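Local coordinates for protein aspartate aminotransferase (Thermotoga maritima, PDB 1O4S) that catalyses the pyridoxal-phosphate-dependent transfer of an amino group from L-aspartate to 2-oxoglutarate, giving oxaloacetate and L-glutamate, and works as a homodimer, at residues 19-24 with 141-146; 81-86 with 285-290; 306-311 with 377-382. All coordinates share one frame; numbering follows the deposited sequence.

Contact 1: residues 19-24 with 141-146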
loop_
_atom_site.group_PDB
_atom_site.type_symbol
_atom_site.label_atom_id
_atom_site.label_comp_id
_atom_site.label_asym_id
_atom_site.label_seq_id
_atom_site.Cartn_x
_atom_site.Cartn_y
_atom_site.Cartn_z
ATOM N N SER B 19 -11.586 14.383 6.927
ATOM C CA SER B 19 -12.096 15.040 8.128
ATOM C C SER B 19 -12.713 14.055 9.069
ATOM O O SER B 19 -12.505 14.133 10.282
ATOM C CB SER B 19 -13.211 16.028 7.781
ATOM O OG SER B 19 -12.654 17.278 7.529
ATOM N N GLU B 20 -13.500 13.143 8.502
ATOM C CA GLU B 20 -14.201 12.113 9.277
ATOM C C GLU B 20 -13.262 11.186 10.039
ATOM O O GLU B 20 -13.721 10.475 10.923
ATOM C CB GLU B 20 -15.158 11.297 8.375
ATOM C CG GLU B 20 -16.405 12.085 7.958
ATOM C CD GLU B 20 -17.122 11.547 6.714
ATOM O OE1 GLU B 20 -17.986 12.300 6.194
ATOM O OE2 GLU B 20 -16.856 10.405 6.252
ATOM N N ILE B 21 -11.966 11.188 9.706
ATOM C CA ILE B 21 -10.993 10.355 10.411
ATOM C C ILE B 21 -10.692 10.986 11.759
ATOM O O ILE B 21 -10.373 12.164 11.813
ATOM C CB ILE B 21 -9.679 10.207 9.616
ATOM C CG1 ILE B 21 -9.879 9.264 8.435
ATOM C CG2 ILE B 21 -8.571 9.635 10.513
ATOM C CD1 ILE B 21 -8.743 9.298 7.455
ATOM N N PRO B 22 -10.750 10.211 12.843
ATOM C CA PRO B 22 -10.458 10.778 14.172
ATOM C C PRO B 22 -9.045 11.414 14.257
ATOM O O PRO B 22 -8.093 10.938 13.623
ATOM C CB PRO B 22 -10.619 9.579 15.138
ATOM C CG PRO B 22 -10.708 8.356 14.283
ATOM C CD PRO B 22 -11.095 8.776 12.908
ATOM N N ILE B 23 -8.948 12.505 15.024
ATOM C CA ILE B 23 -7.680 13.234 15.223
ATOM C C ILE B 23 -6.744 12.384 16.110
ATOM O O ILE B 23 -7.195 11.666 17.020
ATOM C CB ILE B 23 -7.905 14.696 15.861
ATOM C CG1 ILE B 23 -8.956 15.516 15.088
ATOM C CG2 ILE B 23 -6.581 15.485 15.917
ATOM C CD1 ILE B 23 -9.422 16.816 15.817
ATOM N N SER B 24 -5.449 12.460 15.812
ATOM C CA SER B 24 -4.417 11.900 16.683
ATOM C C SER B 24 -4.409 12.540 18.085
ATOM O O SER B 24 -4.300 13.769 18.199
ATOM C CB SER B 24 -3.054 12.117 16.052
ATOM O OG SER B 24 -2.094 11.331 16.710
ATOM N N GLN B 141 -9.680 3.091 8.947
ATOM C CA GLN B 141 -9.777 2.208 7.772
ATOM C C GLN B 141 -11.218 1.965 7.376
ATOM O O GLN B 141 -11.585 2.038 6.186
ATOM C CB GLN B 141 -9.078 0.878 8.027
ATOM C CG GLN B 141 -7.574 0.965 8.151
ATOM C CD GLN B 141 -6.926 -0.377 8.414
ATOM O OE1 GLN B 141 -7.580 -1.280 8.924
ATOM N NE2 GLN B 141 -5.652 -0.512 8.070
ATOM N N ILE B 142 -12.051 1.722 8.374
ATOM C CA ILE B 142 -13.467 1.470 8.111
ATOM C C ILE B 142 -14.099 2.724 7.537
ATOM O O ILE B 142 -14.860 2.620 6.579
ATOM C CB ILE B 142 -14.206 0.998 9.393
ATOM C CG1 ILE B 142 -13.658 -0.366 9.820
ATOM C CG2 ILE B 142 -15.714 0.979 9.169
ATOM C CD1 ILE B 142 -13.775 -0.610 11.321
ATOM N N ILE B 143 -13.767 3.889 8.115
ATOM C CA ILE B 143 -14.198 5.177 7.569
ATOM C C ILE B 143 -13.777 5.354 6.102
ATOM O O ILE B 143 -14.595 5.687 5.272
ATOM C CB ILE B 143 -13.643 6.402 8.386
ATOM C CG1 ILE B 143 -14.248 6.513 9.800
ATOM C CG2 ILE B 143 -13.912 7.689 7.628
ATOM C CD1 ILE B 143 -15.602 5.994 9.905
ATOM N N LEU B 144 -12.495 5.125 5.806
ATOM C CA LEU B 144 -11.988 5.262 4.445
ATOM C C LEU B 144 -12.686 4.338 3.463
ATOM O O LEU B 144 -12.902 4.700 2.305
ATOM C CB LEU B 144 -10.490 5.005 4.405
ATOM C CG LEU B 144 -9.623 6.075 5.025
ATOM C CD1 LEU B 144 -8.201 5.552 4.921
ATOM C CD2 LEU B 144 -9.801 7.417 4.348
ATOM N N ALA B 145 -13.082 3.157 3.947
ATOM C CA ALA B 145 -13.832 2.192 3.145
ATOM C C ALA B 145 -15.333 2.482 3.005
ATOM O O ALA B 145 -16.011 1.751 2.336
ATOM C CB ALA B 145 -13.596 0.763 3.664
ATOM N N GLY B 146 -15.854 3.534 3.619
ATOM C CA GLY B 146 -17.249 3.889 3.475
ATOM C C GLY B 146 -18.172 3.291 4.524
ATOM O O GLY B 146 -19.375 3.477 4.461
#

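Contact 2: residues 81-86 with 285-290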
loop_
_atom_site.group_PDB
_atom_site.type_symbol
_atom_site.label_atom_id
_atom_site.label_comp_id
_atom_site.label_asym_id
_atom_site.label_seq_id
_atom_site.Cartn_x
_atom_site.Cartn_y
_atom_site.Cartn_z
ATOM N N TYR B 81 3.641 -17.346 -5.454
ATOM C CA TYR B 81 2.979 -18.602 -5.123
ATOM C C TYR B 81 3.609 -19.295 -3.943
ATOM O O TYR B 81 2.920 -19.800 -3.070
ATOM C CB TYR B 81 3.053 -19.589 -6.309
ATOM C CG TYR B 81 2.336 -20.869 -6.023
ATOM C CD1 TYR B 81 0.956 -20.917 -6.056
ATOM C CD2 TYR B 81 3.036 -22.034 -5.697
ATOM C CE1 TYR B 81 0.269 -22.088 -5.771
ATOM C CE2 TYR B 81 2.370 -23.206 -5.409
ATOM C CZ TYR B 81 0.971 -23.231 -5.460
ATOM O OH TYR B 81 0.276 -24.401 -5.192
ATOM N N GLU B 82 4.932 -19.315 -3.932
ATOM C CA GLU B 82 5.701 -20.025 -2.908
ATOM C C GLU B 82 5.466 -19.464 -1.490
ATOM O O GLU B 82 5.363 -20.231 -0.507
ATOM C CB GLU B 82 7.185 -20.000 -3.294
ATOM C CG GLU B 82 7.517 -20.905 -4.514
ATOM C CD GLU B 82 7.235 -20.322 -5.942
ATOM O OE1 GLU B 82 6.919 -19.090 -6.138
ATOM O OE2 GLU B 82 7.338 -21.148 -6.921
ATOM N N LEU B 83 5.308 -18.142 -1.399
ATOM C CA LEU B 83 5.022 -17.498 -0.122
ATOM C C LEU B 83 3.571 -17.815 0.296
ATOM O O LEU B 83 3.311 -18.193 1.423
ATOM C CB LEU B 83 5.291 -15.989 -0.171
ATOM C CG LEU B 83 5.004 -15.151 1.067
ATOM C CD1 LEU B 83 5.654 -15.778 2.332
ATOM C CD2 LEU B 83 5.406 -13.690 0.911
ATOM N N ARG B 84 2.644 -17.726 -0.645
ATOM C CA ARG B 84 1.267 -18.045 -0.331
ATOM C C ARG B 84 1.099 -19.497 0.103
ATOM O O ARG B 84 0.397 -19.769 1.077
ATOM C CB ARG B 84 0.380 -17.713 -1.511
ATOM C CG ARG B 84 0.184 -16.218 -1.656
ATOM C CD ARG B 84 -0.880 -15.858 -2.664
ATOM N NE ARG B 84 -0.433 -16.146 -4.030
ATOM C CZ ARG B 84 -0.891 -17.109 -4.809
ATOM N NH1 ARG B 84 -0.388 -17.249 -6.023
ATOM N NH2 ARG B 84 -1.823 -17.938 -4.395
ATOM N N GLU B 85 1.773 -20.404 -0.602
ATOM C CA GLU B 85 1.767 -21.807 -0.289
ATOM C C GLU B 85 2.421 -22.066 1.062
ATOM O O GLU B 85 1.905 -22.837 1.852
ATOM C CB GLU B 85 2.480 -22.582 -1.394
ATOM C CG GLU B 85 2.563 -24.078 -1.152
ATOM C CD GLU B 85 3.430 -24.768 -2.189
ATOM O OE1 GLU B 85 4.612 -24.338 -2.385
ATOM O OE2 GLU B 85 2.923 -25.733 -2.816
ATOM N N GLY B 86 3.558 -21.429 1.333
ATOM C CA GLY B 86 4.206 -21.561 2.633
ATOM C C GLY B 86 3.304 -21.104 3.772
ATOM O O GLY B 86 3.161 -21.800 4.764
ATOM N N TYR B 285 10.687 -12.578 -0.357
ATOM C CA TYR B 285 11.683 -13.605 -0.092
ATOM C C TYR B 285 12.138 -13.646 1.347
ATOM O O TYR B 285 12.367 -14.739 1.900
ATOM C CB TYR B 285 12.851 -13.543 -1.084
ATOM C CG TYR B 285 12.380 -14.082 -2.429
ATOM C CD1 TYR B 285 11.999 -13.231 -3.452
ATOM C CD2 TYR B 285 12.251 -15.452 -2.640
ATOM C CE1 TYR B 285 11.542 -13.708 -4.655
ATOM C CE2 TYR B 285 11.793 -15.940 -3.849
ATOM C CZ TYR B 285 11.448 -15.045 -4.850
ATOM O OH TYR B 285 11.000 -15.493 -6.041
ATOM N N ALA B 286 12.212 -12.482 1.979
ATOM C CA ALA B 286 12.537 -12.424 3.399
ATOM C C ALA B 286 11.460 -13.194 4.232
ATOM O O ALA B 286 11.788 -13.985 5.093
ATOM C CB ALA B 286 12.651 -10.987 3.845
ATOM N N ALA B 287 10.187 -12.954 3.937
ATOM C CA ALA B 287 9.081 -13.596 4.629
ATOM C C ALA B 287 9.028 -15.113 4.407
ATOM O O ALA B 287 8.752 -15.884 5.308
ATOM C CB ALA B 287 7.747 -12.916 4.229
ATOM N N LEU B 288 9.358 -15.544 3.209
ATOM C CA LEU B 288 9.365 -16.956 2.896
ATOM C C LEU B 288 10.392 -17.660 3.809
ATOM O O LEU B 288 10.094 -18.696 4.393
ATOM C CB LEU B 288 9.625 -17.146 1.394
ATOM C CG LEU B 288 9.738 -18.548 0.815
ATOM C CD1 LEU B 288 8.437 -19.335 1.010
ATOM C CD2 LEU B 288 10.076 -18.428 -0.658
ATOM N N LYS B 289 11.561 -17.059 4.003
ATOM C CA LYS B 289 12.555 -17.593 4.927
ATOM C C LYS B 289 12.093 -17.471 6.376
ATOM O O LYS B 289 12.371 -18.330 7.214
ATOM C CB LYS B 289 13.890 -16.856 4.728
ATOM C CG LYS B 289 15.041 -17.235 5.701
ATOM C CD LYS B 289 15.451 -18.728 5.656
ATOM C CE LYS B 289 16.033 -19.171 4.305
ATOM N NZ LYS B 289 16.596 -20.592 4.294
ATOM N N ALA B 290 11.410 -16.382 6.687
ATOM C CA ALA B 290 10.915 -16.139 8.035
ATOM C C ALA B 290 10.004 -17.253 8.518
ATOM O O ALA B 290 10.001 -17.526 9.701
ATOM C CB ALA B 290 10.212 -14.859 8.132
#

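Contact 3: residues 306-311 with 377-382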
loop_
_atom_site.group_PDB
_atom_site.type_symbol
_atom_site.label_atom_id
_atom_site.label_comp_id
_atom_site.label_asym_id
_atom_site.label_seq_id
_atom_site.Cartn_x
_atom_site.Cartn_y
_atom_site.Cartn_z
ATOM N N LYS B 306 7.228 -9.165 30.807
ATOM C CA LYS B 306 5.829 -9.117 31.186
ATOM C C LYS B 306 5.737 -9.467 32.658
ATOM O O LYS B 306 5.173 -8.713 33.425
ATOM C CB LYS B 306 5.008 -10.085 30.316
ATOM C CG LYS B 306 3.473 -10.098 30.580
ATOM C CD LYS B 306 3.030 -11.010 31.746
ATOM C CE LYS B 306 3.235 -12.502 31.450
ATOM N NZ LYS B 306 2.687 -13.413 32.548
ATOM N N ASN B 307 6.311 -10.593 33.063
ATOM C CA ASN B 307 6.300 -10.985 34.481
ATOM C C ASN B 307 6.894 -9.919 35.388
ATOM O O ASN B 307 6.398 -9.696 36.480
ATOM C CB ASN B 307 7.071 -12.282 34.713
ATOM C CG ASN B 307 6.348 -13.490 34.190
ATOM O OD1 ASN B 307 5.126 -13.473 34.033
ATOM N ND2 ASN B 307 7.096 -14.553 33.903
ATOM N N PHE B 308 7.960 -9.268 34.939
ATOM C CA PHE B 308 8.629 -8.254 35.747
ATOM C C PHE B 308 7.810 -6.984 35.914
ATOM O O PHE B 308 7.790 -6.390 36.986
ATOM C CB PHE B 308 9.988 -7.876 35.140
ATOM C CG PHE B 308 10.630 -6.689 35.813
ATOM C CD1 PHE B 308 11.200 -6.820 37.079
ATOM C CD2 PHE B 308 10.613 -5.433 35.210
ATOM C CE1 PHE B 308 11.756 -5.721 37.720
ATOM C CE2 PHE B 308 11.180 -4.336 35.840
ATOM C CZ PHE B 308 11.746 -4.477 37.099
ATOM N N VAL B 309 7.175 -6.534 34.846
ATOM C CA VAL B 309 6.395 -5.306 34.908
ATOM C C VAL B 309 5.110 -5.542 35.711
ATOM O O VAL B 309 4.678 -4.679 36.471
ATOM C CB VAL B 309 6.083 -4.701 33.499
ATOM C CG1 VAL B 309 5.314 -5.683 32.589
ATOM C CG2 VAL B 309 5.263 -3.400 33.639
ATOM N N VAL B 310 4.533 -6.728 35.542
ATOM C CA VAL B 310 3.321 -7.121 36.239
ATOM C C VAL B 310 3.604 -7.120 37.734
ATOM O O VAL B 310 2.935 -6.411 38.473
ATOM C CB VAL B 310 2.760 -8.485 35.722
ATOM C CG1 VAL B 310 1.766 -9.102 36.699
ATOM C CG2 VAL B 310 2.098 -8.289 34.354
ATOM N N GLU B 311 4.611 -7.869 38.174
ATOM C CA GLU B 311 4.955 -7.902 39.602
ATOM C C GLU B 311 5.183 -6.491 40.132
ATOM O O GLU B 311 4.669 -6.120 41.171
ATOM C CB GLU B 311 6.187 -8.770 39.905
ATOM C CG GLU B 311 6.648 -8.608 41.370
ATOM C CD GLU B 311 7.523 -9.741 41.922
ATOM O OE1 GLU B 311 7.815 -9.708 43.156
ATOM O OE2 GLU B 311 7.928 -10.648 41.140
ATOM N N GLU B 377 14.165 1.238 35.566
ATOM C CA GLU B 377 14.354 2.659 35.790
ATOM C C GLU B 377 13.042 3.401 35.544
ATOM O O GLU B 377 12.717 4.294 36.302
ATOM C CB GLU B 377 15.446 3.241 34.876
ATOM C CG GLU B 377 16.419 4.166 35.601
ATOM C CD GLU B 377 16.112 5.646 35.488
ATOM O OE1 GLU B 377 16.175 6.109 34.323
ATOM O OE2 GLU B 377 15.870 6.338 36.546
ATOM N N ALA B 378 12.299 3.033 34.495
ATOM C CA ALA B 378 11.040 3.720 34.188
ATOM C C ALA B 378 10.028 3.479 35.291
ATOM O O ALA B 378 9.359 4.407 35.717
ATOM C CB ALA B 378 10.467 3.285 32.840
ATOM N N LEU B 379 9.947 2.236 35.766
ATOM C CA LEU B 379 8.977 1.847 36.790
ATOM C C LEU B 379 9.286 2.488 38.130
ATOM O O LEU B 379 8.354 2.776 38.907
ATOM C CB LEU B 379 8.883 0.335 36.917
ATOM C CG LEU B 379 8.076 -0.260 35.759
ATOM C CD1 LEU B 379 8.350 -1.759 35.561
ATOM C CD2 LEU B 379 6.592 -0.006 35.975
ATOM N N ASP B 380 10.580 2.719 38.366
ATOM C CA ASP B 380 11.086 3.551 39.465
ATOM C C ASP B 380 10.523 4.954 39.376
ATOM O O ASP B 380 10.004 5.486 40.358
ATOM C CB ASP B 380 12.619 3.684 39.385
ATOM C CG ASP B 380 13.356 2.616 40.149
ATOM O OD1 ASP B 380 14.609 2.542 40.027
ATOM O OD2 ASP B 380 12.785 1.822 40.924
ATOM N N ARG B 381 10.680 5.572 38.205
ATOM C CA ARG B 381 10.272 6.969 38.011
ATOM C C ARG B 381 8.767 7.107 38.111
ATOM O O ARG B 381 8.265 8.063 38.693
ATOM C CB ARG B 381 10.714 7.486 36.650
ATOM C CG ARG B 381 12.213 7.586 36.437
ATOM C CD ARG B 381 12.508 7.763 34.975
ATOM N NE ARG B 381 13.925 7.904 34.660
ATOM C CZ ARG B 381 14.382 8.400 33.517
ATOM N NH1 ARG B 381 13.542 8.860 32.589
ATOM N NH2 ARG B 381 15.687 8.461 33.309
ATOM N N ILE B 382 8.062 6.131 37.540
ATOM C CA ILE B 382 6.613 6.074 37.612
ATOM C C ILE B 382 6.138 5.979 39.054
ATOM O O ILE B 382 5.160 6.608 39.391
ATOM C CB ILE B 382 6.057 4.923 36.730
ATOM C CG1 ILE B 382 6.234 5.272 35.246
ATOM C CG2 ILE B 382 4.550 4.653 37.024
ATOM C CD1 ILE B 382 5.865 4.158 34.312
#

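Contact 1: residues 19-24 with 141-146
Glu20 lays the aliphatic base of its side chain on Ile143. Its CB sits 3.9 Å from CG2 of Ile143. CG2, anti to the backbone N, is the branch of Ile143 nearer Glu20 CB. Ile21 is buried and goes deeper. Its CG1 passes 4.4 Å from the same CG2 of Ile143. Its CD1 then reaches 3.8 Å from CD2 of Leu144, and these two side chains cross obliquely. The contact joins the N-terminal loop between helix 16-19 and helix 27-38 to the end of helix 138-144 in the large PLP-binding domain of a fold-type I aminotransferase. It lies at the dimer interface: Ile21 also packs on His274 of the second subunit, and Leu144 on Ile271 of that subunit. Pro22 turns to the same helix at Ile139 and Pro140. Further on, Ser24 OG accepts a hydrogen bond from Thr26 N in the turn leading into helix 27-38. Across the contact the helix ends in a Schellman motif, where Gly146, with positive phi (92°), bonds through its N to Ile143 O at 3.0 Å.

Contact 2: residues 81-86 with 285-290
Leu83 and Leu288 carry this helix-helix contact, and a methyl of each meets the backbone of the opposite helix. CD1 of Leu83 lies 3.8 Å from the backbone N of Leu288. It also touches CB of Ala287 at 4.0 Å, and CD2 of Leu83 meets that same methyl at 4.1 Å. With CG anti to the backbone N (chi1 178°), Leu83 carries both its methyls over to rest against Ala287. In return, CD1 of Leu288 comes to 3.5 Å from the backbone O of Glu82. Its CD2 faces CB of Glu82 at 4.2 Å. The axes of the two short segments run in nearly the same direction, 30° apart and 9.5 Å at closest approach. Further out, Leu83 rests on Val106 of strand 104-107, which places helix 81-95 on the edge of the large sheet of the PLP-binding domain. Ala287 meets Val255, in the loop before strand 256-259. Tyr285 stacks on Phe66 of helix 57-68. No hydrogen bond or salt bridge crosses between the segments. The contact therefore rests on van der Waals contact, largely of methyls with methyls and backbone; the Glu82 carbonyl is already bonded to Gly86 N within its own helix.

Contact 3: residues 306-311 with 377-382
Leu379 packs on Phe308 and Val309 between two long helices, 296-315 and 372-386. Helix 296-315 corresponds to the long helix that runs from the large into the small domain in this family. Helix 372-386 is part of the small domain, beside its mixed sheet.

One methyl of Leu379, CD1, does the touching. It meets CE2 of Phe308 at 3.8 Å, approaching the ring obliquely. The two side chains lie alongside, pointing opposite ways. The same CD1 lies 4.0 Å from CG2 of Val309, and here the side chains cross at about a right angle. Phe308 has CG anti to its own backbone N (chi1 171°), which swings the ring across to Leu379. In Val309, CG2 is the methyl placed anti to N and used for the contact. Val309 also rests on Leu329 of strand 328-332, so this helix is seated on the sheet. Leu379 also touches Arg312 and Leu313, further along the same helix.

Polar bonds lie apart from this apolar contact. Of these, the salt bridge from Asp380 OD2 to Arg312 NH2 joins the two helices. Two further pairs lie within one segment. Lys306 NZ donates to OD1 of its neighbour Asn307 at 2.9 Å, tilted 23° from the carbonyl plane.

Glu377 and Arg381 form a paired salt bridge one helical turn apart. Arg381 NH2 lies 2.6 Å from OE1 of Glu377. Separately, NH1 of the same guanidinium bonds to the backbone O of Asp42, which links helix 372-386 to the approach to strand 44-45. The second bond of the pair runs from Arg381 NE to Glu377 OE2 at 3.1 Å: OE2 lies at the guanidinium edge, in its plane, but is itself met from above the carboxylate plane.

In the fold
From the N terminus, contact 1 opens first, in the loop before helix 27-38. Residues 81-86 of contact 2 follow before contact 1 closes at 141-146. Contact 2 closes only at 285-290, so the two cross along the chain. Contact 3 opens later, at 306-311 on the helix that follows 281-290, and closes near the C terminus at 377-382. It is in series with both. Contact 1 fixes the N-terminal loop to the large domain at the dimer interface. Contact 2 joins helices beside the seven-stranded sheet. Contact 3 joins helices beside the four-stranded sheet. None touches another; their centres lie about 32 to 38 Å apart.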